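Local coordinates for protein uroporphyrinogen III synthase (Thermus thermophilus, PDB 1WCW) that probably catalyses, as a uroporphyrinogen-III synthase, the formation of uroporphyrinogen III, the cyclic precursor of haem and related tetrapyrroles, at residues L62-R72 with R94-L105; T119-L127 with L143-R153. All coordinates share one frame; numbering follows the deposited sequence.

Contact 1: L62-R72 with R94-L105; sequences LFLATTGVGVR and RLARGAKAARAL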
loop_
_atom_site.group_PDB
_atom_site.type_symbol
_atom_site.label_atom_id
_atom_site.label_comp_id
_atom_site.label_asym_id
_atom_site.label_seq_id
_atom_site.Cartn_x
_atom_site.Cartn_y
_atom_site.Cartn_z
ATOM N N LEU A 62 -20.058 7.319 8.937
ATOM C CA LEU A 62 -18.663 7.590 8.665
ATOM C C LEU A 62 -18.227 6.703 7.508
ATOM O O LEU A 62 -18.652 5.549 7.382
ATOM C CB LEU A 62 -17.834 7.290 9.919
ATOM C CG LEU A 62 -16.351 7.621 9.927
ATOM C CD1 LEU A 62 -15.942 7.939 11.385
ATOM C CD2 LEU A 62 -15.579 6.523 9.368
ATOM N N PHE A 63 -17.383 7.266 6.666
ATOM C CA PHE A 63 -16.779 6.540 5.558
ATOM C C PHE A 63 -15.279 6.744 5.639
ATOM O O PHE A 63 -14.773 7.849 5.639
ATOM C CB PHE A 63 -17.305 7.070 4.201
ATOM C CG PHE A 63 -16.672 6.369 3.001
ATOM C CD1 PHE A 63 -16.994 5.039 2.692
ATOM C CD2 PHE A 63 -15.718 7.006 2.235
ATOM C CE1 PHE A 63 -16.322 4.363 1.612
ATOM C CE2 PHE A 63 -15.078 6.351 1.182
ATOM C CZ PHE A 63 -15.360 5.060 0.880
ATOM N N LEU A 64 -14.540 5.652 5.688
ATOM C CA LEU A 64 -13.103 5.673 5.773
ATOM C C LEU A 64 -12.477 5.041 4.508
ATOM O O LEU A 64 -12.632 3.791 4.268
ATOM C CB LEU A 64 -12.644 4.959 7.042
ATOM C CG LEU A 64 -11.210 5.248 7.555
ATOM C CD1 LEU A 64 -11.143 4.682 8.963
ATOM C CD2 LEU A 64 -10.113 4.659 6.678
ATOM N N ALA A 65 -11.829 5.870 3.716
ATOM C CA ALA A 65 -11.153 5.422 2.504
ATOM C C ALA A 65 -9.679 5.188 2.787
ATOM O O ALA A 65 -9.034 6.086 3.332
ATOM C CB ALA A 65 -11.264 6.522 1.415
ATOM N N THR A 66 -9.155 4.059 2.310
ATOM C CA THR A 66 -7.760 3.770 2.491
ATOM C C THR A 66 -6.970 3.929 1.236
ATOM O O THR A 66 -5.768 4.274 1.341
ATOM C CB THR A 66 -7.538 2.351 3.053
ATOM O OG1 THR A 66 -8.132 1.364 2.176
ATOM C CG2 THR A 66 -8.138 2.206 4.452
ATOM N N THR A 67 -7.547 3.750 0.048
ATOM C CA THR A 67 -6.800 3.900 -1.175
ATOM C C THR A 67 -7.593 4.632 -2.253
ATOM O O THR A 67 -8.863 4.636 -2.269
ATOM C CB THR A 67 -6.341 2.556 -1.743
ATOM O OG1 THR A 67 -7.484 1.771 -2.148
ATOM C CG2 THR A 67 -5.564 1.752 -0.705
ATOM N N GLY A 68 -6.868 5.283 -3.180
ATOM C CA GLY A 68 -7.526 5.990 -4.271
ATOM C C GLY A 68 -8.192 5.007 -5.186
ATOM O O GLY A 68 -9.326 5.260 -5.632
ATOM N N VAL A 69 -7.493 3.924 -5.502
ATOM C CA VAL A 69 -8.034 2.862 -6.341
ATOM C C VAL A 69 -9.340 2.345 -5.736
ATOM O O VAL A 69 -10.327 2.123 -6.445
ATOM C CB VAL A 69 -7.037 1.678 -6.489
ATOM C CG1 VAL A 69 -7.686 0.515 -7.239
ATOM C CG2 VAL A 69 -5.824 2.176 -7.257
ATOM N N GLY A 70 -9.358 2.158 -4.430
ATOM C CA GLY A 70 -10.550 1.650 -3.780
ATOM C C GLY A 70 -11.735 2.585 -3.851
ATOM O O GLY A 70 -12.882 2.115 -4.050
ATOM N N VAL A 71 -11.507 3.864 -3.690
ATOM C CA VAL A 71 -12.574 4.839 -3.809
ATOM C C VAL A 71 -13.152 4.750 -5.241
ATOM O O VAL A 71 -14.387 4.671 -5.439
ATOM C CB VAL A 71 -12.026 6.237 -3.528
ATOM C CG1 VAL A 71 -13.062 7.309 -3.971
ATOM C CG2 VAL A 71 -11.668 6.376 -2.042
ATOM N N ARG A 72 -12.295 4.758 -6.260
ATOM C CA ARG A 72 -12.773 4.735 -7.629
ATOM C C ARG A 72 -13.520 3.450 -7.911
ATOM O O ARG A 72 -14.631 3.490 -8.511
ATOM C CB ARG A 72 -11.614 4.905 -8.586
ATOM C CG ARG A 72 -10.997 6.276 -8.449
ATOM C CD ARG A 72 -9.908 6.604 -9.547
ATOM N NE ARG A 72 -9.257 7.849 -9.148
ATOM C CZ ARG A 72 -8.148 7.915 -8.410
ATOM N NH1 ARG A 72 -7.642 9.109 -8.062
ATOM N NH2 ARG A 72 -7.509 6.807 -8.101
ATOM N N ARG A 94 -16.310 11.957 6.230
ATOM C CA ARG A 94 -15.392 11.238 5.355
ATOM C C ARG A 94 -13.975 11.382 5.775
ATOM O O ARG A 94 -13.469 12.517 5.916
ATOM C CB ARG A 94 -15.579 11.749 3.942
ATOM C CG ARG A 94 -16.979 11.532 3.363
ATOM C CD ARG A 94 -17.095 12.072 1.917
ATOM N NE ARG A 94 -16.863 13.495 1.791
ATOM C CZ ARG A 94 -17.776 14.426 2.078
ATOM N NH1 ARG A 94 -17.414 15.714 1.911
ATOM N NH2 ARG A 94 -18.994 14.091 2.521
ATOM N N LEU A 95 -13.288 10.263 5.961
ATOM C CA LEU A 95 -11.876 10.238 6.283
ATOM C C LEU A 95 -11.047 9.580 5.222
ATOM O O LEU A 95 -11.494 8.564 4.621
ATOM C CB LEU A 95 -11.632 9.461 7.544
ATOM C CG LEU A 95 -12.172 10.076 8.813
ATOM C CD1 LEU A 95 -12.010 9.124 9.955
ATOM C CD2 LEU A 95 -11.453 11.437 9.130
ATOM N N ALA A 96 -9.875 10.101 4.928
ATOM C CA ALA A 96 -8.965 9.414 3.976
ATOM C C ALA A 96 -7.709 9.101 4.742
ATOM O O ALA A 96 -7.174 9.919 5.483
ATOM C CB ALA A 96 -8.697 10.307 2.839
ATOM N N ARG A 97 -7.214 7.878 4.596
ATOM C CA ARG A 97 -6.004 7.489 5.304
ATOM C C ARG A 97 -4.807 8.324 4.848
ATOM O O ARG A 97 -3.959 8.643 5.686
ATOM C CB ARG A 97 -5.714 5.999 5.065
ATOM C CG ARG A 97 -4.502 5.495 5.840
ATOM C CD ARG A 97 -4.241 3.998 5.563
ATOM N NE ARG A 97 -3.988 3.701 4.170
ATOM C CZ ARG A 97 -3.671 2.487 3.700
ATOM N NH1 ARG A 97 -3.540 1.476 4.525
ATOM N NH2 ARG A 97 -3.561 2.345 2.394
ATOM N N GLY A 98 -4.748 8.701 3.582
ATOM C CA GLY A 98 -3.595 9.443 3.074
ATOM C C GLY A 98 -3.974 10.227 1.845
ATOM O O GLY A 98 -5.135 10.235 1.436
ATOM N N ALA A 99 -2.969 10.847 1.215
ATOM C CA ALA A 99 -3.179 11.673 0.052
ATOM C C ALA A 99 -3.826 11.052 -1.144
ATOM O O ALA A 99 -4.595 11.735 -1.806
ATOM C CB ALA A 99 -1.850 12.292 -0.375
ATOM N N LYS A 100 -3.519 9.812 -1.447
ATOM C CA LYS A 100 -4.124 9.198 -2.627
ATOM C C LYS A 100 -5.624 8.981 -2.472
ATOM O O LYS A 100 -6.408 9.265 -3.384
ATOM C CB LYS A 100 -3.450 7.891 -2.984
ATOM C CG LYS A 100 -2.023 8.136 -3.507
ATOM C CD LYS A 100 -1.249 6.850 -3.547
ATOM C CE LYS A 100 0.167 7.098 -4.094
ATOM N NZ LYS A 100 0.968 5.837 -4.273
ATOM N N ALA A 101 -6.038 8.482 -1.300
ATOM C CA ALA A 101 -7.482 8.324 -1.088
ATOM C C ALA A 101 -8.134 9.684 -1.069
ATOM O O ALA A 101 -9.241 9.858 -1.551
ATOM C CB ALA A 101 -7.789 7.620 0.230
ATOM N N ALA A 102 -7.430 10.668 -0.484
ATOM C CA ALA A 102 -7.985 12.000 -0.428
ATOM C C ALA A 102 -8.202 12.579 -1.832
ATOM O O ALA A 102 -9.224 13.188 -2.083
ATOM C CB ALA A 102 -7.123 12.925 0.396
ATOM N N ARG A 103 -7.253 12.359 -2.731
ATOM C CA ARG A 103 -7.401 12.926 -4.051
ATOM C C ARG A 103 -8.567 12.275 -4.793
ATOM O O ARG A 103 -9.331 12.963 -5.497
ATOM C CB ARG A 103 -6.118 12.691 -4.803
ATOM C CG ARG A 103 -4.902 13.423 -4.285
ATOM C CD ARG A 103 -3.596 12.808 -4.854
ATOM N NE ARG A 103 -2.445 13.332 -4.115
ATOM C CZ ARG A 103 -1.211 12.842 -4.138
ATOM N NH1 ARG A 103 -0.922 11.775 -4.884
ATOM N NH2 ARG A 103 -0.266 13.439 -3.406
ATOM N N ALA A 104 -8.726 10.942 -4.658
ATOM C CA ALA A 104 -9.834 10.287 -5.331
ATOM C C ALA A 104 -11.156 10.814 -4.803
ATOM O O ALA A 104 -12.075 11.008 -5.554
ATOM C CB ALA A 104 -9.748 8.800 -5.173
ATOM N N LEU A 105 -11.289 11.029 -3.497
ATOM C CA LEU A 105 -12.530 11.594 -2.971
ATOM C C LEU A 105 -12.765 13.026 -3.506
ATOM O O LEU A 105 -13.886 13.334 -3.908
ATOM C CB LEU A 105 -12.462 11.593 -1.425
ATOM C CG LEU A 105 -12.707 10.189 -0.783
ATOM C CD1 LEU A 105 -12.362 10.268 0.724
ATOM C CD2 LEU A 105 -14.179 9.760 -0.948
HETATM O O HOH W 1 -3.141 5.882 2.549
HETATM O O HOH W 2 -4.424 6.994 0.783
HETATM O O HOH W 3 -5.568 8.942 -6.014
#
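Arg-97 sends CG opposite its backbone N (chi1 -177°) and then turns at chi3 (60°), which brings one face of its guanidinium against Thr-66: CB of Thr-66 stands 3.8 Å above the plane, over its centre. Val-71, with CG1 likewise trans to N, sets that methyl against CD2 of Leu-105 and its CB 3.8 Å from CB of Ala-104. At the polar end of Arg-97, NH2 gives only a weak bond to Thr-66 O, while a water accepts from NE at 2.8 Å and a second water joins Thr-66 O to Ala-101 N. NH1 turns to Tyr-139 and to a bound glycerol. The strands 62-65 and 94-96 run parallel, their axes 16° apart, and each continues into a helix, as in a Rossmann-like alpha/beta domain. Evidence for the pairing is the run of backbone bonds: Leu-95 N to Phe-63 O (2.9 Å) and Ala-65 N to Leu-95 O, both nearly straight, and the more bent Arg-97 N to Ala-65 O. On the sheet face carrying Phe-63 and Ala-65, CB of Ala-65 meets CB of Ala-101 at 3.8 Å, and the ring of Phe-63 meets CD2 of Leu-105. The axes of 68-72 and 99-105 come within 7.9 Å, a closeness allowed by Gly-68, whose CA lies 3.6 Å from Lys-100 O. Thr-67 caps the first helix through OG1, which accepts from Gly-70 N and also bonds Tyr-163 OH and Gln-137 OE1. Farther out, CB of Ala-104 lies over one face of the Arg-72 guanidinium, toward its rim; NH1 reaches Lys-100 O through a water and pairs with Glu-107.

Contact 2: T119-L127 with L143-R153; sequences TSKSLLPLL and LPLLENALAER
Arg-153, just past the helix 144-152, binds two carbonyls of 119-127, joining a short helical turn and a regular helix that pack on the same face of an alpha/beta sheet, against strands 62-65, 93-96 and 132-137. Followed outward, CB leads to CG, which lies 4.0 Å from CB of Leu-127; a bend at chi2 (-63°) then carries CD alongside Leu-127 O, at 3.4 Å. Next, NE donates to that oxygen at 2.7 Å, and at the tip NH2 donates to Leu-124 O at 2.8 Å. Both acceptors sit at the guanidinium edge, within about 10° of its plane, so the pair fixes the rotation of the group; each donor, however, stands 36° out of the plane of the carbonyl it reaches. Leu-124 O also accepts from Leu-127 N, which comes to the other face of that carbonyl plane.

The rest is mostly aliphatic. CD1 of Leu-127 presses on CB of Ala-149 at 3.5 Å, while its CD2 meets CD2 of Leu-150, the two side chains crossing at about a right angle. CD2 of Leu-124 touches both CD2 of Leu-145 and CB of Ala-149. CD1 of Leu-123 touches CD1 of Leu-146 at 3.8 Å, the two side chains crossing obliquely, both beside Leu-64 of the sheet. At the other end, Ser-120 OG, which also binds a glycerol, lies 2.8 Å from a water that accepts from Leu-146 N.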
loop_
_atom_site.group_PDB
_atom_site.type_symbol
_atom_site.label_atom_id
_atom_site.label_comp_id
_atom_site.label_asym_id
_atom_site.label_seq_id
_atom_site.Cartn_x
_atom_site.Cartn_y
_atom_site.Cartn_z
ATOM N N THR A 119 -0.994 6.115 7.284
ATOM C CA THR A 119 -0.943 5.022 8.216
ATOM C C THR A 119 -2.192 4.908 9.049
ATOM O O THR A 119 -2.855 5.938 9.293
ATOM C CB THR A 119 0.224 5.164 9.264
ATOM O OG1 THR A 119 -0.029 6.315 10.100
ATOM C CG2 THR A 119 1.561 5.371 8.549
ATOM N N SER A 120 -2.554 3.717 9.489
ATOM C CA SER A 120 -3.703 3.569 10.357
ATOM C C SER A 120 -3.551 4.375 11.638
ATOM O O SER A 120 -4.523 4.978 12.096
ATOM C CB SER A 120 -3.904 2.114 10.770
ATOM O OG SER A 120 -4.349 1.383 9.643
ATOM N N LYS A 121 -2.354 4.371 12.246
ATOM C CA LYS A 121 -2.212 5.084 13.493
ATOM C C LYS A 121 -2.470 6.570 13.337
ATOM O O LYS A 121 -3.000 7.212 14.259
ATOM C CB LYS A 121 -0.848 4.866 14.110
ATOM C CG LYS A 121 0.321 5.180 13.175
ATOM C CD LYS A 121 1.686 5.255 13.910
ATOM C CE LYS A 121 2.861 5.274 12.874
ATOM N NZ LYS A 121 4.234 5.661 13.373
ATOM N N SER A 122 -2.173 7.165 12.195
ATOM C CA SER A 122 -2.389 8.594 12.016
ATOM C C SER A 122 -3.869 8.929 12.031
ATOM O O SER A 122 -4.228 10.110 12.191
ATOM C CB SER A 122 -1.783 9.116 10.699
ATOM O OG SER A 122 -2.514 8.599 9.557
ATOM N N LEU A 123 -4.749 7.945 11.779
ATOM C CA LEU A 123 -6.198 8.190 11.790
ATOM C C LEU A 123 -6.784 8.190 13.198
ATOM O O LEU A 123 -7.921 8.695 13.382
ATOM C CB LEU A 123 -6.949 7.140 10.978
ATOM C CG LEU A 123 -6.708 7.283 9.478
ATOM C CD1 LEU A 123 -7.350 6.120 8.770
ATOM C CD2 LEU A 123 -7.250 8.616 8.884
ATOM N N LEU A 124 -6.092 7.620 14.194
ATOM C CA LEU A 124 -6.700 7.621 15.546
ATOM C C LEU A 124 -7.308 8.963 16.046
ATOM O O LEU A 124 -8.459 8.990 16.518
ATOM C CB LEU A 124 -5.698 7.055 16.532
ATOM C CG LEU A 124 -5.274 5.637 16.179
ATOM C CD1 LEU A 124 -4.100 5.267 17.136
ATOM C CD2 LEU A 124 -6.426 4.623 16.250
ATOM N N PRO A 125 -6.572 10.096 15.987
ATOM C CA PRO A 125 -7.145 11.389 16.456
ATOM C C PRO A 125 -8.212 11.951 15.587
ATOM O O PRO A 125 -8.927 12.924 15.945
ATOM C CB PRO A 125 -5.925 12.291 16.553
ATOM C CG PRO A 125 -5.014 11.773 15.439
ATOM C CD PRO A 125 -5.153 10.253 15.562
ATOM N N LEU A 126 -8.388 11.341 14.415
ATOM C CA LEU A 126 -9.385 11.784 13.461
ATOM C C LEU A 126 -10.601 10.882 13.520
ATOM O O LEU A 126 -11.540 11.152 12.731
ATOM C CB LEU A 126 -8.765 11.750 12.040
ATOM C CG LEU A 126 -7.420 12.432 11.884
ATOM C CD1 LEU A 126 -7.003 12.338 10.368
ATOM C CD2 LEU A 126 -7.467 13.931 12.261
ATOM N N LEU A 127 -10.601 9.802 14.333
ATOM C CA LEU A 127 -11.745 8.902 14.380
ATOM C C LEU A 127 -12.607 9.407 15.489
ATOM O O LEU A 127 -12.254 9.268 16.683
ATOM C CB LEU A 127 -11.371 7.438 14.700
ATOM C CG LEU A 127 -10.531 6.645 13.718
ATOM C CD1 LEU A 127 -10.260 5.253 14.305
ATOM C CD2 LEU A 127 -11.210 6.581 12.396
ATOM N N LEU A 143 -6.797 -4.869 8.528
ATOM C CA LEU A 143 -6.393 -3.591 9.167
ATOM C C LEU A 143 -6.985 -3.651 10.584
ATOM O O LEU A 143 -7.890 -2.916 10.987
ATOM C CB LEU A 143 -6.949 -2.398 8.398
ATOM C CG LEU A 143 -6.422 -2.296 6.989
ATOM C CD1 LEU A 143 -7.095 -1.062 6.265
ATOM C CD2 LEU A 143 -4.916 -2.063 7.042
ATOM N N PRO A 144 -6.444 -4.531 11.421
ATOM C CA PRO A 144 -7.008 -4.668 12.761
ATOM C C PRO A 144 -6.967 -3.469 13.687
ATOM O O PRO A 144 -7.883 -3.300 14.495
ATOM C CB PRO A 144 -6.261 -5.882 13.331
ATOM C CG PRO A 144 -4.931 -5.788 12.684
ATOM C CD PRO A 144 -5.280 -5.393 11.218
ATOM N N LEU A 145 -5.936 -2.652 13.558
ATOM C CA LEU A 145 -5.880 -1.478 14.425
ATOM C C LEU A 145 -7.062 -0.566 14.112
ATOM O O LEU A 145 -7.792 -0.092 15.024
ATOM C CB LEU A 145 -4.527 -0.794 14.237
ATOM C CG LEU A 145 -4.229 0.382 15.150
ATOM C CD1 LEU A 145 -2.738 0.697 15.098
ATOM C CD2 LEU A 145 -5.006 1.545 14.704
ATOM N N LEU A 146 -7.351 -0.366 12.830
ATOM C CA LEU A 146 -8.428 0.483 12.413
ATOM C C LEU A 146 -9.740 -0.124 12.749
ATOM O O LEU A 146 -10.654 0.575 13.223
ATOM C CB LEU A 146 -8.312 0.731 10.907
ATOM C CG LEU A 146 -8.565 2.085 10.310
ATOM C CD1 LEU A 146 -7.916 3.190 11.183
ATOM C CD2 LEU A 146 -7.919 2.118 8.900
ATOM N N GLU A 147 -9.914 -1.423 12.451
ATOM C CA GLU A 147 -11.174 -2.054 12.709
ATOM C C GLU A 147 -11.569 -2.071 14.157
ATOM O O GLU A 147 -12.703 -1.792 14.515
ATOM C CB GLU A 147 -11.200 -3.484 12.154
ATOM C CG GLU A 147 -11.381 -3.406 10.674
ATOM C CD GLU A 147 -12.184 -4.570 10.065
ATOM O OE1 GLU A 147 -13.234 -5.016 10.606
ATOM O OE2 GLU A 147 -11.785 -5.032 8.995
ATOM N N ASN A 148 -10.586 -2.308 14.995
ATOM C CA ASN A 148 -10.829 -2.313 16.404
ATOM C C ASN A 148 -11.088 -0.884 16.896
ATOM O O ASN A 148 -11.993 -0.660 17.744
ATOM C CB ASN A 148 -9.641 -2.955 17.119
ATOM C CG ASN A 148 -9.653 -4.457 16.983
ATOM O OD1 ASN A 148 -10.631 -5.100 17.349
ATOM N ND2 ASN A 148 -8.578 -5.025 16.458
ATOM N N ALA A 149 -10.317 0.097 16.402
ATOM C CA ALA A 149 -10.585 1.478 16.838
ATOM C C ALA A 149 -11.999 1.948 16.430
ATOM O O ALA A 149 -12.685 2.610 17.219
ATOM C CB ALA A 149 -9.563 2.396 16.271
ATOM N N LEU A 150 -12.503 1.602 15.233
ATOM C CA LEU A 150 -13.834 2.027 14.842
ATOM C C LEU A 150 -14.841 1.447 15.816
ATOM O O LEU A 150 -15.797 2.154 16.205
ATOM C CB LEU A 150 -14.158 1.565 13.425
ATOM C CG LEU A 150 -13.440 2.402 12.370
ATOM C CD1 LEU A 150 -13.570 1.666 11.059
ATOM C CD2 LEU A 150 -13.995 3.828 12.322
ATOM N N ALA A 151 -14.653 0.188 16.216
ATOM C CA ALA A 151 -15.602 -0.421 17.170
ATOM C C ALA A 151 -15.506 0.260 18.524
ATOM O O ALA A 151 -16.552 0.557 19.149
ATOM C CB ALA A 151 -15.306 -1.936 17.300
ATOM N N GLU A 152 -14.290 0.562 18.971
ATOM C CA GLU A 152 -14.106 1.261 20.259
ATOM C C GLU A 152 -14.775 2.635 20.231
ATOM O O GLU A 152 -15.305 3.121 21.255
ATOM C CB GLU A 152 -12.617 1.396 20.599
ATOM C CG GLU A 152 -11.961 0.110 21.044
ATOM C CD GLU A 152 -10.470 0.309 21.365
ATOM O OE1 GLU A 152 -9.693 0.779 20.485
ATOM O OE2 GLU A 152 -10.066 -0.004 22.508
ATOM N N ARG A 153 -14.754 3.282 19.075
ATOM C CA ARG A 153 -15.375 4.591 18.925
ATOM C C ARG A 153 -16.898 4.552 18.829
ATOM O O ARG A 153 -17.528 5.606 18.709
ATOM C CB ARG A 153 -14.806 5.273 17.661
ATOM C CG ARG A 153 -13.375 5.687 17.740
ATOM C CD ARG A 153 -13.089 6.745 18.794
ATOM N NE ARG A 153 -11.789 7.321 18.481
ATOM C CZ ARG A 153 -10.646 6.759 18.844
ATOM N NH1 ARG A 153 -10.665 5.642 19.559
ATOM N NH2 ARG A 153 -9.494 7.217 18.389
HETATM O O HOH W 4 -4.959 -1.011 10.882
#

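Overall arrangement
Contact 1 is the more buried, its centre about 12 Å from that of the chain against about 17 Å for contact 2, which is only partly buried. The two centres are about 15 Å apart, on one mixed sheet: contact 1 combines strand-to-strand backbone bonds with close alanine-rich helix packing on the face bearing Phe-63 and Ala-65, and contact 2 packs on the opposite face, bearing Leu-64 and Leu-95. They touch directly, CD1 of Leu-95 lying 3.6 Å from CD2 of Leu-127. Contact 2 has no strand pairing and relies on leucine packing plus arginine-to-carbonyl bonds. Arg-97 and Ser-120 both reach bound glycerol, probably from the crystallisation liquor.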